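Local coordinates for NIPSNAP domain-containing protein (Burkholderia xenovorans, PDB 5KAK) that is of unknown function but belongs to the NipSnap family, whose compact alpha-beta domain here packs against other copies of itself, at the interface of chains A and B and the interface of chains A and C. Coordinates in Å, arbitrary orientation; residue numbers count along the deposited sequence, not the author numbering. Chains: chain A/B/C, Uncharacterized protein.

Contact 1: the interface of chains A and B. Residues chain A 52-53; chain B 68, 71, 101, 103.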
loop_
_atom_site.group_PDB
_atom_site.type_symbol
_atom_site.label_atom_id
_atom_site.label_comp_id
_atom_site.label_asym_id
_atom_site.label_seq_id
_atom_site.Cartn_x
_atom_site.Cartn_y
_atom_site.Cartn_z
ATOM N N ASP A 52 0.640 -6.041 -19.246
ATOM C CA ASP A 52 1.928 -6.610 -19.605
ATOM C C ASP A 52 3.077 -6.015 -18.811
ATOM O O ASP A 52 4.065 -6.714 -18.549
ATOM C CB ASP A 52 2.206 -6.422 -21.108
ATOM C CG ASP A 52 3.571 -6.972 -21.536
ATOM O OD1 ASP A 52 3.904 -8.129 -21.190
ATOM O OD2 ASP A 52 4.318 -6.238 -22.223
ATOM N N ILE A 53 2.984 -4.743 -18.428
ATOM C CA ILE A 53 4.010 -4.133 -17.586
ATOM C C ILE A 53 3.322 -3.318 -16.492
ATOM O O ILE A 53 2.495 -2.451 -16.784
ATOM C CB ILE A 53 4.980 -3.242 -18.384
ATOM C CG1 ILE A 53 5.521 -3.974 -19.623
ATOM C CG2 ILE A 53 6.106 -2.828 -17.486
ATOM C CD1 ILE A 53 6.448 -3.140 -20.503
ATOM N N LEU B 68 12.416 -2.495 -26.033
ATOM C CA LEU B 68 11.188 -3.169 -25.622
ATOM C C LEU B 68 10.681 -4.141 -26.684
ATOM O O LEU B 68 9.978 -5.103 -26.350
ATOM C CB LEU B 68 10.104 -2.144 -25.278
ATOM C CG LEU B 68 10.228 -1.423 -23.929
ATOM C CD1 LEU B 68 9.089 -0.422 -23.741
ATOM C CD2 LEU B 68 10.261 -2.416 -22.774
ATOM N N ARG B 71 12.770 -7.162 -26.041
ATOM C CA ARG B 71 12.117 -7.828 -24.918
ATOM C C ARG B 71 10.893 -8.596 -25.389
ATOM O O ARG B 71 10.678 -9.750 -24.997
ATOM C CB ARG B 71 11.715 -6.808 -23.853
ATOM C CG ARG B 71 10.905 -7.405 -22.707
ATOM C CD ARG B 71 10.474 -6.355 -21.685
ATOM N NE ARG B 71 9.673 -6.953 -20.622
ATOM C CZ ARG B 71 8.353 -7.123 -20.691
ATOM N NH1 ARG B 71 7.694 -6.726 -21.767
ATOM N NH2 ARG B 71 7.690 -7.678 -19.681
ATOM N N ASN B 101 6.229 -5.981 -12.524
ATOM C CA ASN B 101 7.471 -5.690 -13.233
ATOM C C ASN B 101 7.563 -4.193 -13.503
ATOM O O ASN B 101 6.583 -3.448 -13.388
ATOM C CB ASN B 101 7.624 -6.507 -14.538
ATOM C CG ASN B 101 6.520 -6.232 -15.556
ATOM O OD1 ASN B 101 5.464 -5.722 -15.209
ATOM N ND2 ASN B 101 6.773 -6.574 -16.824
ATOM N N ILE B 103 10.044 -1.229 -15.974
ATOM C CA ILE B 103 11.046 -0.965 -16.997
ATOM C C ILE B 103 11.960 0.135 -16.476
ATOM O O ILE B 103 11.511 1.259 -16.214
ATOM C CB ILE B 103 10.406 -0.587 -18.341
ATOM C CG1 ILE B 103 9.580 -1.752 -18.891
ATOM C CG2 ILE B 103 11.496 -0.155 -19.356
ATOM C CD1 ILE B 103 10.276 -3.090 -18.880
#
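Two extended torsions bring A:Asp52 and B:Arg71 within reach of each other: CG of A:Asp52 stands opposite its own backbone N (chi1 178°), and B:Arg71 leaves its helix the same way (chi1 174°), its chain straight as far as NE. The carboxylate and the guanidinium group thus approach from opposite directions and form a salt bridge. Their planes are turned 52° apart, so they do not lie flat in the paired, two-pronged fashion; instead NH1 of B:Arg71 reaches OD2 of A:Asp52 at 3.4 Å, a long distance that makes the hydrogen bond within this bridge a weak one. B:Asn101 adds a second polar link. Its carboxamide ND2 donates to the backbone O of A:Asp52 at 3.2 Å, arriving in the carbonyl plane on a lone pair of that oxygen, while the acceptor sits slightly out of the amide plane of B:Asn101. The other end of the same amide meets the neighbouring residue, with OD1 of B:Asn101 3.2 Å from CA of A:Ile53, so the amide spans the junction between A:Asp52 and A:Ile53. A:Ile53 supplies the apolar part. Its CG1-CD1 arm runs past the guanidinium end of B:Arg71 in the opposite sense, CD1 lying 4.0 Å from NH1 of B:Arg71, and crosses B:Ile103 at about a right angle, where CD1 comes to 3.8 Å from CG1 of B:Ile103. B:Leu68 borders this arm more distantly. One short stretch of chain A is therefore held through its main-chain carbonyl and an isoleucine branch, with the carboxylate as a looser, supporting contact. The interface is not an exact two-fold, and the structure alone does not show whether it forms in solution; it could belong to the assembly or to crystal packing. A:Asp52 lies in the loop after strand 45-51 and A:Ile53 is the one-residue strand 53-53, whereas the chain B residues come from helix 68-80 and strand 96-106.

Contact 2: the interface of chains A and C. Residues chain A 26-27, 49-50, 59; chain C 105, 107.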
loop_
_atom_site.group_PDB
_atom_site.type_symbol
_atom_site.label_atom_id
_atom_site.label_comp_id
_atom_site.label_asym_id
_atom_site.label_seq_id
_atom_site.Cartn_x
_atom_site.Cartn_y
_atom_site.Cartn_z
ATOM N N PHE A 26 -8.728 -16.263 -18.239
ATOM C CA PHE A 26 -9.769 -15.252 -18.056
ATOM C C PHE A 26 -10.244 -14.716 -19.398
ATOM O O PHE A 26 -11.449 -14.694 -19.680
ATOM C CB PHE A 26 -9.212 -14.110 -17.196
ATOM C CG PHE A 26 -10.225 -13.058 -16.808
ATOM C CD1 PHE A 26 -10.644 -12.095 -17.717
ATOM C CD2 PHE A 26 -10.691 -12.990 -15.501
ATOM C CE1 PHE A 26 -11.551 -11.118 -17.345
ATOM C CE2 PHE A 26 -11.599 -12.024 -15.124
ATOM C CZ PHE A 26 -12.039 -11.090 -16.048
ATOM N N ALA A 27 -9.299 -14.264 -20.230
ATOM C CA ALA A 27 -9.646 -13.752 -21.555
ATOM C C ALA A 27 -10.339 -14.821 -22.391
ATOM O O ALA A 27 -11.301 -14.531 -23.110
ATOM C CB ALA A 27 -8.392 -13.249 -22.270
ATOM N N PHE A 49 -8.681 -5.053 -21.068
ATOM C CA PHE A 49 -7.251 -5.272 -21.186
ATOM C C PHE A 49 -6.749 -6.209 -20.100
ATOM O O PHE A 49 -7.361 -6.356 -19.039
ATOM C CB PHE A 49 -6.464 -3.975 -21.026
ATOM C CG PHE A 49 -7.007 -2.836 -21.811
ATOM C CD1 PHE A 49 -6.705 -2.729 -23.164
ATOM C CD2 PHE A 49 -7.795 -1.866 -21.217
ATOM C CE1 PHE A 49 -7.204 -1.660 -23.911
ATOM C CE2 PHE A 49 -8.281 -0.793 -21.963
ATOM C CZ PHE A 49 -7.952 -0.687 -23.315
ATOM N N TYR A 50 -5.578 -6.775 -20.353
ATOM C CA TYR A 50 -4.741 -7.327 -19.298
ATOM C C TYR A 50 -3.371 -6.645 -19.319
ATOM O O TYR A 50 -2.895 -6.177 -20.364
ATOM C CB TYR A 50 -4.589 -8.857 -19.436
ATOM C CG TYR A 50 -3.807 -9.300 -20.662
ATOM C CD1 TYR A 50 -4.426 -9.405 -21.902
ATOM C CD2 TYR A 50 -2.462 -9.637 -20.571
ATOM C CE1 TYR A 50 -3.714 -9.817 -23.033
ATOM C CE2 TYR A 50 -1.746 -10.054 -21.688
ATOM C CZ TYR A 50 -2.386 -10.140 -22.917
ATOM O OH TYR A 50 -1.697 -10.551 -24.038
ATOM N N VAL A 59 -6.509 -7.578 -14.961
ATOM C CA VAL A 59 -7.354 -7.217 -16.088
ATOM C C VAL A 59 -8.013 -5.895 -15.745
ATOM O O VAL A 59 -8.394 -5.647 -14.591
ATOM C CB VAL A 59 -8.397 -8.310 -16.414
ATOM C CG1 VAL A 59 -7.712 -9.604 -16.803
ATOM C CG2 VAL A 59 -9.310 -8.553 -15.221
ATOM N N LEU C 105 -2.687 -4.693 -22.655
ATOM C CA LEU C 105 -2.887 -5.369 -23.929
ATOM C C LEU C 105 -4.366 -5.656 -24.132
ATOM O O LEU C 105 -5.011 -6.183 -23.216
ATOM C CB LEU C 105 -2.086 -6.677 -23.970
ATOM C CG LEU C 105 -0.579 -6.474 -23.796
ATOM C CD1 LEU C 105 0.185 -7.787 -23.863
ATOM C CD2 LEU C 105 -0.069 -5.536 -24.859
ATOM N N MET C 107 -7.894 -7.375 -25.133
ATOM C CA MET C 107 -8.442 -8.683 -25.466
ATOM C C MET C 107 -9.049 -8.643 -26.868
ATOM O O MET C 107 -9.285 -7.573 -27.431
ATOM C CB MET C 107 -9.471 -9.108 -24.420
ATOM C CG MET C 107 -8.821 -9.329 -23.095
ATOM S SD MET C 107 -9.919 -9.770 -21.753
ATOM C CE MET C 107 -8.698 -9.851 -20.451
#
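Main-chain hydrogen bonding joins A:Tyr50 to C:Leu105 in an antiparallel beta bridge between strand 45-51 of chain A and strand 98-106 of chain C. The amide N of C:Leu105 donates to O of A:Tyr50 at 2.7 Å, and N of A:Tyr50 donates back to O of C:Leu105 at 3.0 Å. This reciprocal pair fixes the register of the two strand edges and satisfies both polar groups of each residue's backbone.

Ring contacts reinforce the bridge. The side chain of A:Tyr50 takes the position between its backbone N and carbonyl carbon (chi1 67°), which folds the phenol back over the partner strand. CB of C:Leu105 lies over one face of the A:Tyr50 ring, 3.9 Å from its centroid and displaced toward the rim, in a CH-pi contact. The CD1 branch continues along the ring toward its hydroxyl end, with CD1 of C:Leu105 approaching CZ of A:Tyr50 to 3.6 Å. A:Phe49 meets the same leucine differently: the carbonyl carbon of C:Leu105 lies at the edge of its ring, in the ring plane.

Apolar packing centres on C:Met107, just beyond the end of the chain C strand. Its chain is extended beyond CG (chi2 178°, chi3 -178°), carrying the thioether away from the bridge and in between helix 23-42 and strand 58-65 of chain A. A:Phe26 and A:Val59 each cross it at about a right angle, and A:Val59 also packs its CG2 on a face of the A:Phe26 ring, helping to shape the wall that receives the methionine.

The whole interface is two-fold symmetric, so each interaction recurs with the chains exchanged; such pairing would suit a dimer, although the structure alone does not prove one in solution. At the tip of C:Met107, the methyl CE rests 3.8 Å from CG1 of A:Val59, while SD lies 3.8 Å from CB of A:Ala27.

About 16 Å separates the centres of the C-alpha atoms of contact 1 and contact 2. They are neighbours along chain A, since strand 45-51 supplies part of contact 2 and the residues immediately after it form contact 1. No residue is shared, but the C-terminal strand of a partner takes part in both, through different positions. Chain A can therefore engage B and C at once. Contact 2 belongs to a two-fold interface in which strands of the two chains pair at an antiparallel bridge, whereas contact 1 lacks that symmetry; the structure alone does not show which of these contacts persist in solution.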